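PDB 2IHR: peptide chain release factor 2, which directs termination of translation at the stop codons UGA and UAA and promotes release of the finished peptide from the ribosome. Local coordinates for residues I19-E30 with A45-L55. Sequence-based numbering, arbitrary orientation.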
ATOM      1  N   ILE A  19      10.192  12.912 -20.726  1.00242.20           N
ATOM      2  CA  ILE A  19       9.277  13.771 -19.983  1.00237.16           C
ATOM      3  C   ILE A  19       9.335  15.242 -20.430  1.00241.24           C
ATOM      4  O   ILE A  19       8.350  15.969 -20.291  1.00239.75           O
ATOM      5  CB  ILE A  19       9.537  13.653 -18.446  1.00132.86           C
ATOM      6  CG1 ILE A  19       9.167  12.238 -17.960  1.00128.03           C
ATOM      7  CG2 ILE A  19       8.752  14.708 -17.682  1.00130.11           C
ATOM      8  CD1 ILE A  19       7.745  11.752 -18.319  1.00118.52           C
ATOM      9  N   PRO A  20      10.484  15.700 -20.976  1.00222.46           N
ATOM     10  CA  PRO A  20      10.590  17.095 -21.427  1.00225.18           C
ATOM     11  C   PRO A  20       9.864  17.321 -22.755  1.00226.39           C
ATOM     12  O   PRO A  20       9.815  18.438 -23.274  1.00225.66           O
ATOM     13  CB  PRO A  20      12.098  17.301 -21.561  1.00173.56           C
ATOM     14  CG  PRO A  20      12.558  15.967 -22.018  1.00174.48           C
ATOM     15  CD  PRO A  20      11.798  15.041 -21.073  1.00171.74           C
ATOM     16  N   GLN A  21       9.303  16.248 -23.301  1.00254.50           N
ATOM     17  CA  GLN A  21       8.590  16.332 -24.565  1.00254.07           C
ATOM     18  C   GLN A  21       7.083  16.152 -24.403  1.00257.19           C
ATOM     19  O   GLN A  21       6.311  16.648 -25.220  1.00257.50           O
ATOM     20  CB  GLN A  21       9.137  15.290 -25.543  1.00184.58           C
ATOM     21  CG  GLN A  21      10.633  15.402 -25.780  1.00173.08           C
ATOM     22  CD  GLN A  21      11.076  16.838 -25.954  1.00167.00           C
ATOM     23  OE1 GLN A  21      10.452  17.610 -26.687  1.00159.36           O
ATOM     24  NE2 GLN A  21      12.161  17.207 -25.280  1.00161.92           N
ATOM     25  N   LYS A  22       6.668  15.447 -23.352  1.00242.01           N
ATOM     26  CA  LYS A  22       5.244  15.209 -23.091  1.00244.63           C
ATOM     27  C   LYS A  22       4.601  16.407 -22.392  1.00245.81           C
ATOM     28  O   LYS A  22       3.374  16.508 -22.312  1.00246.50           O
ATOM     29  CB  LYS A  22       5.068  13.947 -22.235  1.00221.99           C
ATOM     30  CG  LYS A  22       3.638  13.672 -21.757  1.00222.17           C
ATOM     31  CD  LYS A  22       2.665  13.457 -22.902  1.00222.24           C
ATOM     32  CE  LYS A  22       1.289  13.077 -22.379  1.00222.24           C
ATOM     33  NZ  LYS A  22       0.299  12.889 -23.475  1.00222.24           N
ATOM     34  N   GLU A  23       5.440  17.310 -21.892  1.00230.66           N
ATOM     35  CA  GLU A  23       4.978  18.511 -21.200  1.00230.97           C
ATOM     36  C   GLU A  23       4.355  19.530 -22.167  1.00230.97           C
ATOM     37  O   GLU A  23       3.287  20.088 -21.883  1.00229.21           O
ATOM     38  CB  GLU A  23       6.146  19.138 -20.432  1.00220.25           C
ATOM     39  CG  GLU A  23       7.406  19.361 -21.258  1.00220.25           C
ATOM     40  CD  GLU A  23       7.450  20.721 -21.936  1.00220.25           C
ATOM     41  OE1 GLU A  23       8.305  20.907 -22.829  1.00220.25           O
ATOM     42  OE2 GLU A  23       6.644  21.606 -21.570  1.00220.00           O
ATOM     43  N   THR A  24       5.024  19.767 -23.299  1.00295.26           N
ATOM     44  CA  THR A  24       4.530  20.699 -24.321  1.00295.26           C
ATOM     45  C   THR A  24       3.450  20.018 -25.163  1.00295.26           C
ATOM     46  O   THR A  24       3.157  20.446 -26.281  1.00294.89           O
ATOM     47  CB  THR A  24       5.663  21.202 -25.287  1.00214.42           C
ATOM     48  OG1 THR A  24       6.439  20.093 -25.762  1.00214.44           O
ATOM     49  CG2 THR A  24       6.571  22.204 -24.587  1.00213.47           C
ATOM     50  N   ARG A  25       2.866  18.955 -24.610  1.00261.09           N
ATOM     51  CA  ARG A  25       1.813  18.190 -25.279  1.00259.81           C
ATOM     52  C   ARG A  25       0.491  18.308 -24.535  1.00258.77           C
ATOM     53  O   ARG A  25      -0.561  18.496 -25.145  1.00258.66           O
ATOM     54  CB  ARG A  25       2.198  16.711 -25.365  1.00211.53           C
ATOM     55  CG  ARG A  25       3.370  16.428 -26.270  1.00211.75           C
ATOM     56  CD  ARG A  25       3.746  14.967 -26.231  1.00210.93           C
ATOM     57  NE  ARG A  25       4.957  14.719 -27.003  1.00212.28           N
ATOM     58  CZ  ARG A  25       5.618  13.568 -27.004  1.00212.28           C
ATOM     59  NH1 ARG A  25       5.184  12.554 -26.268  1.00212.28           N
ATOM     60  NH2 ARG A  25       6.718  13.433 -27.733  1.00212.28           N
ATOM     61  N   LEU A  26       0.551  18.181 -23.214  1.00245.48           N
ATOM     62  CA  LEU A  26      -0.639  18.272 -22.380  1.00241.99           C
ATOM     63  C   LEU A  26      -1.268  19.646 -22.549  1.00243.53           C
ATOM     64  O   LEU A  26      -2.449  19.842 -22.264  1.00241.78           O
ATOM     65  CB  LEU A  26      -0.261  18.041 -20.920  1.00171.39           C
ATOM     66  CG  LEU A  26       0.570  16.771 -20.733  1.00164.31           C
ATOM     67  CD1 LEU A  26       1.135  16.741 -19.339  1.00155.55           C
ATOM     68  CD2 LEU A  26      -0.280  15.545 -21.016  1.00156.35           C
ATOM     69  N   LYS A  27      -0.463  20.593 -23.025  1.00254.40           N
ATOM     70  CA  LYS A  27      -0.923  21.957 -23.248  1.00256.76           C
ATOM     71  C   LYS A  27      -1.604  22.159 -24.602  1.00258.28           C
ATOM     72  O   LYS A  27      -2.623  22.839 -24.674  1.00258.96           O
ATOM     73  CB  LYS A  27       0.240  22.945 -23.114  1.00229.44           C
ATOM     74  CG  LYS A  27       0.238  23.732 -21.810  1.00230.51           C
ATOM     75  CD  LYS A  27       1.285  24.846 -21.808  1.00230.70           C
ATOM     76  CE  LYS A  27       2.708  24.296 -21.841  1.00230.75           C
ATOM     77  NZ  LYS A  27       3.744  25.370 -21.750  1.00230.03           N
ATOM     78  N   GLU A  28      -1.056  21.571 -25.666  1.00293.08           N
ATOM     79  CA  GLU A  28      -1.622  21.720 -27.018  1.00293.08           C
ATOM     80  C   GLU A  28      -3.027  21.116 -27.149  1.00293.08           C
ATOM     81  O   GLU A  28      -3.912  21.707 -27.776  1.00293.08           O
ATOM     82  CB  GLU A  28      -0.682  21.084 -28.057  1.00201.67           C
ATOM     83  CG  GLU A  28      -0.849  21.571 -29.513  1.00201.06           C
ATOM     84  CD  GLU A  28      -2.087  21.022 -30.217  1.00201.21           C
ATOM     85  OE1 GLU A  28      -3.184  21.603 -30.069  1.00201.67           O
ATOM     86  OE2 GLU A  28      -1.958  19.998 -30.924  1.00199.22           O
ATOM     87  N   LEU A  29      -3.228  19.943 -26.557  1.00253.50           N
ATOM     88  CA  LEU A  29      -4.524  19.273 -26.610  1.00250.56           C
ATOM     89  C   LEU A  29      -5.547  20.088 -25.815  1.00251.20           C
ATOM     90  O   LEU A  29      -6.746  20.026 -26.084  1.00250.81           O
ATOM     91  CB  LEU A  29      -4.397  17.855 -26.037  1.00184.95           C
ATOM     92  CG  LEU A  29      -5.094  16.722 -26.800  1.00180.06           C
ATOM     93  CD1 LEU A  29      -4.547  15.372 -26.340  1.00174.71           C
ATOM     94  CD2 LEU A  29      -6.599  16.813 -26.591  1.00177.36           C
ATOM     95  N   GLU A  30      -5.052  20.860 -24.848  1.00206.63           N
ATOM     96  CA  GLU A  30      -5.883  21.715 -23.994  1.00207.37           C
ATOM     97  C   GLU A  30      -6.034  23.132 -24.571  1.00208.24           C
ATOM     98  O   GLU A  30      -6.733  23.970 -23.992  1.00208.00           O
ATOM     99  CB  GLU A  30      -5.272  21.804 -22.589  1.00212.02           C
ATOM    100  CG  GLU A  30      -5.228  20.490 -21.824  1.00212.77           C
ATOM    101  CD  GLU A  30      -6.551  20.153 -21.167  1.00213.63           C
ATOM    102  OE1 GLU A  30      -7.568  20.063 -21.886  1.00213.49           O
ATOM    103  OE2 GLU A  30      -6.573  19.980 -19.929  1.00213.70           O
ATOM    104  N   ALA A  45      -5.247  16.471 -18.111  1.00263.79           N
ATOM    105  CA  ALA A  45      -4.226  17.050 -18.986  1.00265.50           C
ATOM    106  C   ALA A  45      -3.545  18.219 -18.272  1.00265.30           C
ATOM    107  O   ALA A  45      -2.441  18.632 -18.636  1.00261.22           O
ATOM    108  CB  ALA A  45      -4.855  17.525 -20.297  1.00197.24           C
ATOM    109  N   ARG A  46      -4.220  18.746 -17.255  1.00222.19           N
ATOM    110  CA  ARG A  46      -3.700  19.846 -16.450  1.00225.11           C
ATOM    111  C   ARG A  46      -3.008  19.217 -15.239  1.00226.01           C
ATOM    112  O   ARG A  46      -2.003  19.731 -14.743  1.00225.90           O
ATOM    113  CB  ARG A  46      -4.848  20.752 -15.990  1.00192.61           C
ATOM    114  CG  ARG A  46      -4.419  21.944 -15.136  1.00193.63           C
ATOM    115  CD  ARG A  46      -5.621  22.611 -14.465  1.00192.75           C
ATOM    116  NE  ARG A  46      -6.325  21.699 -13.562  1.00192.83           N
ATOM    117  CZ  ARG A  46      -5.816  21.208 -12.433  1.00192.09           C
ATOM    118  NH1 ARG A  46      -4.589  21.538 -12.050  1.00191.68           N
ATOM    119  NH2 ARG A  46      -6.534  20.376 -11.688  1.00191.90           N
ATOM    120  N   LYS A  47      -3.562  18.099 -14.773  1.00254.10           N
ATOM    121  CA  LYS A  47      -3.009  17.365 -13.637  1.00254.60           C
ATOM    122  C   LYS A  47      -1.693  16.729 -14.069  1.00256.46           C
ATOM    123  O   LYS A  47      -0.739  16.661 -13.294  1.00256.57           O
ATOM    124  CB  LYS A  47      -3.991  16.276 -13.176  1.00194.87           C
ATOM    125  CG  LYS A  47      -3.433  15.314 -12.127  1.00190.02           C
ATOM    126  CD  LYS A  47      -4.467  14.269 -11.721  1.00186.74           C
ATOM    127  CE  LYS A  47      -3.843  13.147 -10.897  1.00183.88           C
ATOM    128  NZ  LYS A  47      -3.174  13.635  -9.660  1.00181.37           N
ATOM    129  N   VAL A  48      -1.653  16.264 -15.316  1.00261.21           N
ATOM    130  CA  VAL A  48      -0.454  15.641 -15.865  1.00261.21           C
ATOM    131  C   VAL A  48       0.532  16.710 -16.335  1.00260.23           C
ATOM    132  O   VAL A  48       1.684  16.406 -16.647  1.00258.96           O
ATOM    133  CB  VAL A  48      -0.794  14.705 -17.060  1.00212.08           C
ATOM    134  CG1 VAL A  48      -1.634  13.526 -16.583  1.00211.35           C
ATOM    135  CG2 VAL A  48      -1.535  15.472 -18.130  1.00211.21           C
ATOM    136  N   SER A  49       0.078  17.963 -16.378  1.00294.41           N
ATOM    137  CA  SER A  49       0.923  19.076 -16.806  1.00293.34           C
ATOM    138  C   SER A  49       1.802  19.576 -15.656  1.00292.52           C
ATOM    139  O   SER A  49       2.586  20.514 -15.819  1.00290.81           O
ATOM    140  CB  SER A  49       0.063  20.225 -17.346  1.00209.14           C
ATOM    141  OG  SER A  49       0.870  21.206 -17.975  1.00205.98           O
ATOM    142  N   GLN A  50       1.653  18.949 -14.491  1.00221.95           N
ATOM    143  CA  GLN A  50       2.447  19.298 -13.315  1.00219.50           C
ATOM    144  C   GLN A  50       3.841  18.737 -13.589  1.00220.24           C
ATOM    145  O   GLN A  50       4.848  19.259 -13.108  1.00219.89           O
ATOM    146  CB  GLN A  50       1.864  18.631 -12.063  1.00192.45           C
ATOM    147  CG  GLN A  50       1.682  19.560 -10.871  1.00184.93           C
ATOM    148  CD  GLN A  50       2.010  18.891  -9.541  1.00181.27           C
ATOM    149  OE1 GLN A  50       1.525  17.797  -9.239  1.00177.38           O
ATOM    150  NE2 GLN A  50       2.836  19.553  -8.737  1.00175.24           N
ATOM    151  N   GLU A  51       3.866  17.660 -14.374  1.00208.30           N
ATOM    152  CA  GLU A  51       5.086  16.961 -14.772  1.00206.55           C
ATOM    153  C   GLU A  51       5.742  17.795 -15.868  1.00205.25           C
ATOM    154  O   GLU A  51       6.909  17.604 -16.216  1.00204.12           O
ATOM    155  CB  GLU A  51       4.717  15.569 -15.301  1.00188.61           C
ATOM    156  CG  GLU A  51       5.724  14.468 -15.005  1.00186.78           C
ATOM    157  CD  GLU A  51       5.098  13.081 -15.060  1.00184.76           C
ATOM    158  OE1 GLU A  51       4.224  12.789 -14.215  1.00182.05           O
ATOM    159  OE2 GLU A  51       5.477  12.286 -15.946  1.00182.60           O
ATOM    160  N   ALA A  52       4.961  18.727 -16.404  1.00208.80           N
ATOM    161  CA  ALA A  52       5.425  19.627 -17.442  1.00206.55           C
ATOM    162  C   ALA A  52       6.283  20.690 -16.776  1.00204.86           C
ATOM    163  O   ALA A  52       7.358  21.037 -17.262  1.00200.78           O
ATOM    164  CB  ALA A  52       4.232  20.276 -18.142  1.00176.51           C
ATOM    165  N   ALA A  53       5.801  21.188 -15.642  1.00180.33           N
ATOM    166  CA  ALA A  53       6.497  22.225 -14.890  1.00179.52           C
ATOM    167  C   ALA A  53       7.508  21.674 -13.877  1.00177.91           C
ATOM    168  O   ALA A  53       8.484  22.343 -13.541  1.00172.88           O
ATOM    169  CB  ALA A  53       5.470  23.104 -14.183  1.00175.08           C
ATOM    170  N   ARG A  54       7.272  20.452 -13.407  1.00157.04           N
ATOM    171  CA  ARG A  54       8.131  19.810 -12.416  1.00159.53           C
ATOM    172  C   ARG A  54       9.553  19.496 -12.875  1.00160.00           C
ATOM    173  O   ARG A  54      10.482  19.559 -12.069  1.00162.69           O
ATOM    174  CB  ARG A  54       7.472  18.521 -11.915  1.00215.18           C
ATOM    175  CG  ARG A  54       8.299  17.743 -10.905  1.00217.44           C
ATOM    176  CD  ARG A  54       7.858  16.290 -10.855  1.00220.35           C
ATOM    177  NE  ARG A  54       7.759  15.709 -12.195  1.00225.56           N
ATOM    178  CZ  ARG A  54       8.725  15.749 -13.112  1.00226.38           C
ATOM    179  NH1 ARG A  54       9.880  16.344 -12.848  1.00225.14           N
ATOM    180  NH2 ARG A  54       8.536  15.195 -14.303  1.00225.86           N
ATOM    181  N   LEU A  55       9.734  19.155 -14.150  1.00173.84           N
ATOM    182  CA  LEU A  55      11.071  18.830 -14.650  1.00172.77           C
ATOM    183  C   LEU A  55      12.022  20.018 -14.545  1.00170.38           C
ATOM    184  O   LEU A  55      13.199  19.855 -14.214  1.00168.03           O
ATOM    185  CB  LEU A  55      11.021  18.354 -16.102  1.00164.32           C
ATOM    186  CG  LEU A  55      11.942  17.164 -16.398  1.00169.24           C
ATOM    187  CD1 LEU A  55      11.943  16.895 -17.886  1.00172.40           C
ATOM    188  CD2 LEU A  55      13.355  17.434 -15.910  1.00172.73           C
TER
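A weakly bonded, kinked helix 19-26 and the short helix 50-54, both in the N-terminal helical region of the release factor, pack side by side through Ile-19, Pro-20, Glu-23 and Leu-26 on one and Val-48, Ala-52 and Leu-55 around the other. Their axes come within 8.1 Å. Their N-to-C directions make 130°, an oblique crossing well short of antiparallel. No hydrogen bond joins the segments, so the contact rests on van der Waals packing.

At one end, CD1 of Leu-55 lies against the Pro-20 ring, 3.7 Å from its CD. The same methyl lies 3.9 Å from CG2 of Ile-19. Ile-19 spreads its two branches over different partners. CG2, anti to the backbone N, reaches the in-plane edge of the Arg-54 guanidinium, 3.4 Å from NH2. CG1 is anti to the carbonyl carbon (chi1 -67°) and carries CD1 to the Glu-51 carboxylate, 3.3 Å from OE2. The Ile-19 and Glu-51 side chains cross at about a right angle. Ile-16 also touches Leu-55.

In the middle, CB of Glu-23 points at Ala-52. The exact spacing of this pair is doubtful.

Leu-26 is buried against Ala-45 and the type I turn from Lys-47 to Gln-50. Its CB lies 3.2 Å from the backbone O of Ala-45. Its side chain crosses that of Val-48 at about a right angle, but the model is too tight here and the placing of the Leu-26 methyls is doubtful. Past it, the bent Glu-30 side chain lays its carboxylate beside CB of Ala-45, while Pro-42 also touches Glu-30.

This is surface packing, its centre about 27 Å from the centre of the chain. The arrangement is that of an obliquely crossed helix pair; the 14 residues between the segments form neither helix nor strand.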